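Local structure of carbonic anhydrase (Geobacillus kaustophilus, 3VNP) at residues L86-R92 with I103-I109; R55-Q59 with R156-V160. The protein catalyses the reversible hydration of carbon dioxide to hydrogencarbonate and a proton, as a homotrimeric gamma-class carbonic anhydrase that uses magnesium or zinc. All coordinates share one frame. Residue numbers count along the deposited sequence, not the author numbering.

Contact 1. Residues L86-R92 with I103-I109. With MG (magnesium ion), chain E.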
ATOM      1  N   LEU A  86       0.833  -9.705   4.752  1.00 22.90           N
ATOM      2  CA  LEU A  86       0.789 -11.034   5.343  1.00 23.68           C
ATOM      3  C   LEU A  86       2.079 -11.167   6.112  1.00 24.27           C
ATOM      4  O   LEU A  86       3.161 -11.146   5.529  1.00 23.39           O
ATOM      5  CB  LEU A  86       0.708 -12.117   4.263  1.00 24.47           C
ATOM      6  CG  LEU A  86      -0.545 -12.107   3.385  1.00 23.61           C
ATOM      7  CD1 LEU A  86      -0.451 -13.212   2.346  1.00 23.88           C
ATOM      8  CD2 LEU A  86      -1.776 -12.291   4.252  1.00 22.35           C
ATOM      9  N   HIS A  87       1.967 -11.284   7.429  1.00 26.19           N
ATOM     10  CA  HIS A  87       3.150 -11.387   8.261  1.00 27.37           C
ATOM     11  C   HIS A  87       3.158 -12.680   9.066  1.00 28.33           C
ATOM     12  O   HIS A  87       2.405 -12.823  10.026  1.00 29.17           O
ATOM     13  CB  HIS A  87       3.212 -10.175   9.187  1.00 25.53           C
ATOM     14  CG  HIS A  87       4.605  -9.736   9.507  1.00 27.03           C
ATOM     15  ND1 HIS A  87       5.344 -10.285  10.534  1.00 27.51           N
ATOM     16  CD2 HIS A  87       5.404  -8.814   8.919  1.00 27.33           C
ATOM     17  CE1 HIS A  87       6.538  -9.720  10.564  1.00 28.17           C
ATOM     18  NE2 HIS A  87       6.599  -8.826   9.592  1.00 28.12           N
ATOM     19  N   SER A  88       4.016 -13.617   8.667  1.00 28.98           N
ATOM     20  CA  SER A  88       4.120 -14.906   9.347  1.00 28.02           C
ATOM     21  C   SER A  88       2.736 -15.492   9.551  1.00 29.65           C
ATOM     22  O   SER A  88       2.428 -16.031  10.612  1.00 29.28           O
ATOM     23  CB  SER A  88       4.802 -14.746  10.700  1.00 26.49           C
ATOM     24  OG  SER A  88       6.184 -14.512  10.540  1.00 26.67           O
ATOM     25  N   ALA A  89       1.900 -15.372   8.528  1.00 30.92           N
ATOM     26  CA  ALA A  89       0.545 -15.887   8.603  1.00 31.90           C
ATOM     27  C   ALA A  89       0.478 -17.263   7.972  1.00 32.41           C
ATOM     28  O   ALA A  89       1.347 -17.639   7.181  1.00 33.14           O
ATOM     29  CB  ALA A  89      -0.414 -14.942   7.891  1.00 32.20           C
ATOM     30  N   ILE A  90      -0.556 -18.011   8.339  1.00 31.08           N
ATOM     31  CA  ILE A  90      -0.782 -19.343   7.810  1.00 29.94           C
ATOM     32  C   ILE A  90      -2.165 -19.332   7.179  1.00 30.24           C
ATOM     33  O   ILE A  90      -3.176 -19.335   7.875  1.00 31.32           O
ATOM     34  CB  ILE A  90      -0.710 -20.387   8.932  1.00 30.85           C
ATOM     35  CG1 ILE A  90       0.691 -20.364   9.539  1.00 31.06           C
ATOM     36  CG2 ILE A  90      -1.032 -21.781   8.392  1.00 28.50           C
ATOM     37  CD1 ILE A  90       0.830 -21.193  10.777  1.00 34.30           C
ATOM     38  N   VAL A  91      -2.197 -19.292   5.850  1.00 30.24           N
ATOM     39  CA  VAL A  91      -3.450 -19.255   5.104  1.00 29.88           C
ATOM     40  C   VAL A  91      -3.721 -20.632   4.506  1.00 31.63           C
ATOM     41  O   VAL A  91      -2.958 -21.108   3.661  1.00 33.07           O
ATOM     42  CB  VAL A  91      -3.377 -18.207   3.963  1.00 27.88           C
ATOM     43  CG1 VAL A  91      -4.752 -17.975   3.378  1.00 25.39           C
ATOM     44  CG2 VAL A  91      -2.783 -16.905   4.487  1.00 24.17           C
ATOM     45  N   ARG A  92      -4.806 -21.268   4.941  1.00 31.98           N
ATOM     46  CA  ARG A  92      -5.149 -22.596   4.444  1.00 34.51           C
ATOM     47  C   ARG A  92      -5.755 -22.596   3.043  1.00 36.51           C
ATOM     48  O   ARG A  92      -6.185 -21.557   2.532  1.00 36.11           O
ATOM     49  CB  ARG A  92      -6.094 -23.299   5.428  1.00 34.40           C
ATOM     50  CG  ARG A  92      -5.491 -23.492   6.810  1.00 32.49           C
ATOM     51  CD  ARG A  92      -4.195 -24.262   6.711  1.00 32.86           C
ATOM     52  NE  ARG A  92      -3.579 -24.483   8.011  1.00 35.78           N
ATOM     53  CZ  ARG A  92      -2.480 -25.210   8.196  1.00 37.05           C
ATOM     54  NH1 ARG A  92      -1.887 -25.781   7.155  1.00 37.60           N
ATOM     55  NH2 ARG A  92      -1.970 -25.359   9.414  1.00 35.23           N
ATOM     56  N   ILE A 103      -2.960  -9.569   7.938  1.00 26.23           N
ATOM     57  CA  ILE A 103      -3.002 -10.817   8.687  1.00 25.33           C
ATOM     58  C   ILE A 103      -1.703 -10.903   9.455  1.00 26.61           C
ATOM     59  O   ILE A 103      -0.630 -11.009   8.867  1.00 26.23           O
ATOM     60  CB  ILE A 103      -3.124 -12.031   7.745  1.00 24.57           C
ATOM     61  CG1 ILE A 103      -4.186 -11.752   6.674  1.00 24.02           C
ATOM     62  CG2 ILE A 103      -3.488 -13.272   8.543  1.00 21.86           C
ATOM     63  CD1 ILE A 103      -5.575 -11.461   7.221  1.00 22.33           C
ATOM     64  N   LEU A 104      -1.793 -10.859  10.778  1.00 29.06           N
ATOM     65  CA  LEU A 104      -0.590 -10.888  11.585  1.00 30.31           C
ATOM     66  C   LEU A 104      -0.077 -12.255  12.036  1.00 31.55           C
ATOM     67  O   LEU A 104      -0.696 -13.288  11.801  1.00 31.62           O
ATOM     68  CB  LEU A 104      -0.757  -9.924  12.763  1.00 30.46           C
ATOM     69  CG  LEU A 104      -0.944  -8.493  12.228  1.00 30.57           C
ATOM     70  CD1 LEU A 104      -1.212  -7.529  13.357  1.00 29.90           C
ATOM     71  CD2 LEU A 104       0.296  -8.070  11.449  1.00 29.00           C
ATOM     72  N   ASP A 105       1.085 -12.222  12.673  1.00 33.34           N
ATOM     73  CA  ASP A 105       1.823 -13.387  13.137  1.00 36.01           C
ATOM     74  C   ASP A 105       1.133 -14.568  13.815  1.00 38.11           C
ATOM     75  O   ASP A 105       0.451 -14.432  14.832  1.00 38.11           O
ATOM     76  CB  ASP A 105       2.970 -12.869  13.987  1.00 37.39           C
ATOM     77  CG  ASP A 105       3.773 -11.809  13.253  1.00 40.90           C
ATOM     78  OD1 ASP A 105       4.713 -12.166  12.512  1.00 44.38           O
ATOM     79  OD2 ASP A 105       3.440 -10.613  13.381  1.00 42.04           O
ATOM     80  N   ARG A 106       1.354 -15.740  13.220  1.00 39.15           N
ATOM     81  CA  ARG A 106       0.812 -17.009  13.685  1.00 39.70           C
ATOM     82  C   ARG A 106      -0.699 -17.079  13.556  1.00 38.23           C
ATOM     83  O   ARG A 106      -1.323 -18.063  13.951  1.00 38.23           O
ATOM     84  CB  ARG A 106       1.258 -17.277  15.122  1.00 43.21           C
ATOM     85  CG  ARG A 106       2.773 -17.276  15.264  1.00 47.82           C
ATOM     86  CD  ARG A 106       3.216 -17.464  16.702  1.00 52.58           C
ATOM     87  NE  ARG A 106       3.295 -18.871  17.076  1.00 57.36           N
ATOM     88  CZ  ARG A 106       3.586 -19.296  18.301  1.00 60.23           C
ATOM     89  NH1 ARG A 106       3.820 -18.418  19.270  1.00 59.83           N
ATOM     90  NH2 ARG A 106       3.646 -20.597  18.557  1.00 62.49           N
ATOM     91  N   ALA A 107      -1.289 -16.036  12.995  1.00 36.08           N
ATOM     92  CA  ALA A 107      -2.725 -16.037  12.788  1.00 37.30           C
ATOM     93  C   ALA A 107      -2.987 -17.114  11.746  1.00 37.56           C
ATOM     94  O   ALA A 107      -2.365 -17.116  10.689  1.00 38.53           O
ATOM     95  CB  ALA A 107      -3.188 -14.687  12.269  1.00 35.91           C
ATOM     96  N   GLU A 108      -3.886 -18.042  12.044  1.00 38.24           N
ATOM     97  CA  GLU A 108      -4.193 -19.098  11.089  1.00 38.65           C
ATOM     98  C   GLU A 108      -5.577 -18.908  10.488  1.00 37.66           C
ATOM     99  O   GLU A 108      -6.578 -18.817  11.198  1.00 38.04           O
ATOM    100  CB  GLU A 108      -4.085 -20.467  11.755  1.00 40.94           C
ATOM    101  CG  GLU A 108      -4.563 -21.630  10.897  1.00 44.51           C
ATOM    102  CD  GLU A 108      -4.145 -22.971  11.471  1.00 45.98           C
ATOM    103  OE1 GLU A 108      -4.091 -23.088  12.715  1.00 48.39           O
ATOM    104  OE2 GLU A 108      -3.878 -23.903  10.685  1.00 46.57           O
ATOM    105  N   ILE A 109      -5.621 -18.843   9.167  1.00 36.72           N
ATOM    106  CA  ILE A 109      -6.872 -18.648   8.464  1.00 36.80           C
ATOM    107  C   ILE A 109      -7.336 -19.955   7.844  1.00 37.03           C
ATOM    108  O   ILE A 109      -6.777 -20.433   6.859  1.00 36.91           O
ATOM    109  CB  ILE A 109      -6.719 -17.542   7.398  1.00 36.67           C
ATOM    110  CG1 ILE A 109      -6.478 -16.207   8.111  1.00 34.59           C
ATOM    111  CG2 ILE A 109      -7.954 -17.468   6.516  1.00 32.83           C
ATOM    112  CD1 ILE A 109      -6.123 -15.087   7.195  1.00 39.15           C
TER
HETATM  113 MG    MG E 202       8.423  -7.448   8.901  1.00 23.02          MG
HETATM  114  O   HOH W   1      10.141  -6.398  10.267  1.00 34.97           O
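Successive coils of a left-handed parallel beta-helix, the hexapeptide-repeat fold, are joined chiefly through their backbones, as 86-92 and 103-109 illustrate. H87 N donates to I103 O (3.0 Å) beside the L86-I103 bridge. After the corner, I90 N donates to A107 O (3.1 Å), I109 N to I90 O (2.8 Å) and R92 N to I109 O (2.9 Å). Between these ladders the register slips by one residue. The type II turn L104-A107 takes up the extra residue, and R106, at positive phi, gives its N to S88 O (2.8 Å).

Apolar packing fills the inward face. L86 CD2 meets I103 CG1 at 3.5 Å and A89 CB meets I103 CG2 at 3.6 Å; V91 CG1 lies 4.5 Å from I109 CB. On the face bearing I90 and E108, R92 NH2 forms a salt bridge with E108 OE2 (2.7 Å); R92 also pairs with E75 of the preceding coil.

H87 NE2 binds the magnesium ion at 2.4 Å, alongside H65, H82 of a second subunit and a water. Its ND1 donates to D105 OD1 (2.8 Å), which S67 also engages. With ND1 protonated and held by a carboxylate, NE2 is presented to the metal as a neutral, oriented ligand.

Contact 2. Residues R55-Q59 with R156-V160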
ATOM      1  N   ARG A  55      -1.486 -22.537  -7.931  1.00 33.27           N
ATOM      2  CA  ARG A  55      -2.700 -21.838  -8.335  1.00 33.52           C
ATOM      3  C   ARG A  55      -3.120 -20.726  -7.383  1.00 33.17           C
ATOM      4  O   ARG A  55      -4.306 -20.412  -7.265  1.00 33.46           O
ATOM      5  CB  ARG A  55      -3.849 -22.826  -8.474  1.00 35.09           C
ATOM      6  CG  ARG A  55      -3.486 -24.082  -9.214  1.00 37.99           C
ATOM      7  CD  ARG A  55      -4.729 -24.875  -9.526  1.00 41.20           C
ATOM      8  NE  ARG A  55      -5.386 -24.387 -10.733  1.00 46.21           N
ATOM      9  CZ  ARG A  55      -6.687 -24.121 -10.820  1.00 49.77           C
ATOM     10  NH1 ARG A  55      -7.472 -24.290  -9.759  1.00 49.79           N
ATOM     11  NH2 ARG A  55      -7.205 -23.703 -11.973  1.00 49.06           N
ATOM     12  N   VAL A  56      -2.144 -20.131  -6.710  1.00 31.71           N
ATOM     13  CA  VAL A  56      -2.407 -19.043  -5.775  1.00 30.72           C
ATOM     14  C   VAL A  56      -2.226 -17.691  -6.463  1.00 29.72           C
ATOM     15  O   VAL A  56      -1.424 -17.570  -7.393  1.00 29.62           O
ATOM     16  CB  VAL A  56      -1.417 -19.089  -4.588  1.00 31.15           C
ATOM     17  CG1 VAL A  56      -1.588 -17.852  -3.722  1.00 29.76           C
ATOM     18  CG2 VAL A  56      -1.622 -20.364  -3.783  1.00 30.51           C
ATOM     19  N   ASN A  57      -2.978 -16.681  -6.034  1.00 28.00           N
ATOM     20  CA  ASN A  57      -2.802 -15.346  -6.602  1.00 25.89           C
ATOM     21  C   ASN A  57      -2.605 -14.343  -5.481  1.00 24.36           C
ATOM     22  O   ASN A  57      -3.407 -14.262  -4.553  1.00 23.89           O
ATOM     23  CB  ASN A  57      -3.974 -14.915  -7.499  1.00 25.26           C
ATOM     24  CG  ASN A  57      -5.258 -14.684  -6.733  1.00 29.56           C
ATOM     25  OD1 ASN A  57      -6.109 -15.574  -6.638  1.00 33.09           O
ATOM     26  ND2 ASN A  57      -5.411 -13.482  -6.182  1.00 28.54           N
ATOM     27  N   ILE A  58      -1.498 -13.617  -5.557  1.00 23.88           N
ATOM     28  CA  ILE A  58      -1.157 -12.594  -4.582  1.00 25.46           C
ATOM     29  C   ILE A  58      -1.222 -11.281  -5.353  1.00 26.15           C
ATOM     30  O   ILE A  58      -0.294 -10.917  -6.078  1.00 27.87           O
ATOM     31  CB  ILE A  58       0.246 -12.849  -4.010  1.00 25.82           C
ATOM     32  CG1 ILE A  58       0.217 -14.147  -3.195  1.00 25.97           C
ATOM     33  CG2 ILE A  58       0.693 -11.680  -3.138  1.00 25.85           C
ATOM     34  CD1 ILE A  58       1.553 -14.555  -2.642  1.00 28.77           C
ATOM     35  N   GLN A  59      -2.340 -10.582  -5.200  1.00 25.72           N
ATOM     36  CA  GLN A  59      -2.579  -9.342  -5.922  1.00 25.88           C
ATOM     37  C   GLN A  59      -1.691  -8.137  -5.620  1.00 25.05           C
ATOM     38  O   GLN A  59      -0.955  -8.105  -4.633  1.00 23.58           O
ATOM     39  CB  GLN A  59      -4.067  -8.981  -5.813  1.00 26.66           C
ATOM     40  CG  GLN A  59      -4.944  -9.914  -6.654  1.00 27.80           C
ATOM     41  CD  GLN A  59      -6.423  -9.767  -6.374  1.00 29.85           C
ATOM     42  OE1 GLN A  59      -6.962  -8.660  -6.376  1.00 32.55           O
ATOM     43  NE2 GLN A  59      -7.094 -10.892  -6.136  1.00 28.61           N
ATOM     44  N   ARG A 156     -10.508 -17.747  -8.186  1.00 36.84           N
ATOM     45  CA  ARG A 156      -9.294 -18.543  -8.161  1.00 37.37           C
ATOM     46  C   ARG A 156      -8.895 -18.986  -9.571  1.00 37.82           C
ATOM     47  O   ARG A 156      -7.773 -18.744 -10.020  1.00 36.73           O
ATOM     48  CB  ARG A 156      -9.542 -19.743  -7.248  1.00 38.09           C
ATOM     49  CG  ARG A 156      -8.431 -20.757  -7.130  1.00 37.93           C
ATOM     50  CD  ARG A 156      -8.696 -21.589  -5.892  1.00 39.59           C
ATOM     51  NE  ARG A 156     -10.117 -21.909  -5.756  1.00 42.46           N
ATOM     52  CZ  ARG A 156     -10.819 -21.760  -4.636  1.00 43.16           C
ATOM     53  NH1 ARG A 156     -10.241 -21.293  -3.540  1.00 43.54           N
ATOM     54  NH2 ARG A 156     -12.107 -22.074  -4.612  1.00 45.27           N
ATOM     55  N   ARG A 157      -9.827 -19.625 -10.269  1.00 39.66           N
ATOM     56  CA  ARG A 157      -9.594 -20.104 -11.628  1.00 41.97           C
ATOM     57  C   ARG A 157      -9.306 -18.952 -12.590  1.00 40.97           C
ATOM     58  O   ARG A 157      -8.421 -19.050 -13.439  1.00 40.08           O
ATOM     59  CB  ARG A 157     -10.813 -20.895 -12.108  1.00 45.49           C
ATOM     60  CG  ARG A 157     -10.728 -21.386 -13.536  1.00 52.42           C
ATOM     61  CD  ARG A 157     -12.044 -22.023 -13.953  1.00 58.59           C
ATOM     62  NE  ARG A 157     -13.155 -21.079 -13.842  1.00 63.03           N
ATOM     63  CZ  ARG A 157     -14.417 -21.364 -14.145  1.00 65.26           C
ATOM     64  NH1 ARG A 157     -14.742 -22.577 -14.582  1.00 65.16           N
ATOM     65  NH2 ARG A 157     -15.358 -20.433 -14.008  1.00 65.71           N
ATOM     66  N   GLU A 158     -10.061 -17.866 -12.453  1.00 41.22           N
ATOM     67  CA  GLU A 158      -9.882 -16.693 -13.302  1.00 41.56           C
ATOM     68  C   GLU A 158      -8.456 -16.142 -13.222  1.00 40.52           C
ATOM     69  O   GLU A 158      -7.879 -15.762 -14.242  1.00 39.68           O
ATOM     70  CB  GLU A 158     -10.868 -15.592 -12.900  1.00 45.27           C
ATOM     71  CG  GLU A 158     -10.613 -14.248 -13.586  1.00 51.96           C
ATOM     72  CD  GLU A 158     -11.259 -13.077 -12.852  1.00 56.28           C
ATOM     73  OE1 GLU A 158     -12.497 -13.085 -12.689  1.00 58.75           O
ATOM     74  OE2 GLU A 158     -10.528 -12.146 -12.435  1.00 58.86           O
ATOM     75  N   TYR A 159      -7.884 -16.089 -12.019  1.00 38.85           N
ATOM     76  CA  TYR A 159      -6.530 -15.563 -11.886  1.00 39.46           C
ATOM     77  C   TYR A 159      -5.436 -16.455 -12.463  1.00 38.94           C
ATOM     78  O   TYR A 159      -4.331 -15.982 -12.734  1.00 38.88           O
ATOM     79  CB  TYR A 159      -6.212 -15.203 -10.428  1.00 39.20           C
ATOM     80  CG  TYR A 159      -6.503 -13.749 -10.128  1.00 39.84           C
ATOM     81  CD1 TYR A 159      -7.718 -13.356  -9.564  1.00 40.24           C
ATOM     82  CD2 TYR A 159      -5.591 -12.753 -10.487  1.00 40.29           C
ATOM     83  CE1 TYR A 159      -8.022 -12.004  -9.370  1.00 42.08           C
ATOM     84  CE2 TYR A 159      -5.884 -11.397 -10.301  1.00 41.79           C
ATOM     85  CZ  TYR A 159      -7.100 -11.030  -9.744  1.00 42.43           C
ATOM     86  OH  TYR A 159      -7.396  -9.693  -9.575  1.00 43.04           O
ATOM     87  N   VAL A 160      -5.733 -17.738 -12.650  1.00 38.30           N
ATOM     88  CA  VAL A 160      -4.755 -18.642 -13.239  1.00 37.25           C
ATOM     89  C   VAL A 160      -4.734 -18.304 -14.727  1.00 37.60           C
ATOM     90  O   VAL A 160      -3.678 -18.289 -15.361  1.00 36.00           O
ATOM     91  CB  VAL A 160      -5.160 -20.114 -13.063  1.00 37.31           C
ATOM     92  CG1 VAL A 160      -4.133 -21.007 -13.726  1.00 36.60           C
ATOM     93  CG2 VAL A 160      -5.270 -20.448 -11.588  1.00 36.93           C
TER
HETATM   94  O   HOH W   2      -5.167 -18.150  -8.570  1.00 25.42           O
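Segment 55-59, with its short strand at 57-58, runs past one turn of helix 146-170: CA atoms lie 6.2 Å apart for R55 and V160 and 6.5 Å apart for N57 and Y159. No direct backbone bond ties the two, but water 2 is hydrogen-bonded to both main chains, 2.7 Å from R55 O and 3.0 Å from R156 O. Within 55-59, N57 directs its CA-to-CB bond toward the helix, whereas V56 and I58 turn theirs away and pack on I74 inside the coil. This is how a gamma-class carbonic anhydrase lays its C-terminal helix along the outside of the left-handed beta-helix, meeting the outward-facing residues of the coils.

N57 CB sits 3.7 Å from Y159 CB, and the N57 amide lies over one face of the tyrosine ring, which also meets W38 with the planes nearly perpendicular. Farther along the ring, Q59 CD approaches Y159 OH at 3.3 Å; that hydroxyl is hydrogen-bonded to R44 of the third subunit. At the other end, the guanidinium of R55 offers a face to V160, with NH2 3.8 Å from CG2. R156 CG lies 4.1 Å from R55 O, and its NH1 is hydrogen-bonded to G77 O of the following coil.

In the fold
The two contacts represent two levels of one design: contact 1 links neighbouring coils, whereas contact 2 fastens the C-terminal helix outside them. Their centres lie 19 Å apart, on opposite sides of the chain's centre, with nearest atoms about 6 Å apart. Contact 1 supplies a ligand to one metal, whereas contact 2 approaches another. The magnesium ion bound by H87 in contact 1 is 21.9 Å from Q59 NE2 in contact 2. Instead, the Q59 side chain comes within about 4 Å of another magnesium ion and about 3 Å of H82 of its own chain, consistent with a site shared with the third subunit, whose H65 packs on Y159. One chain thus probably contributes to two interfacial metal sites.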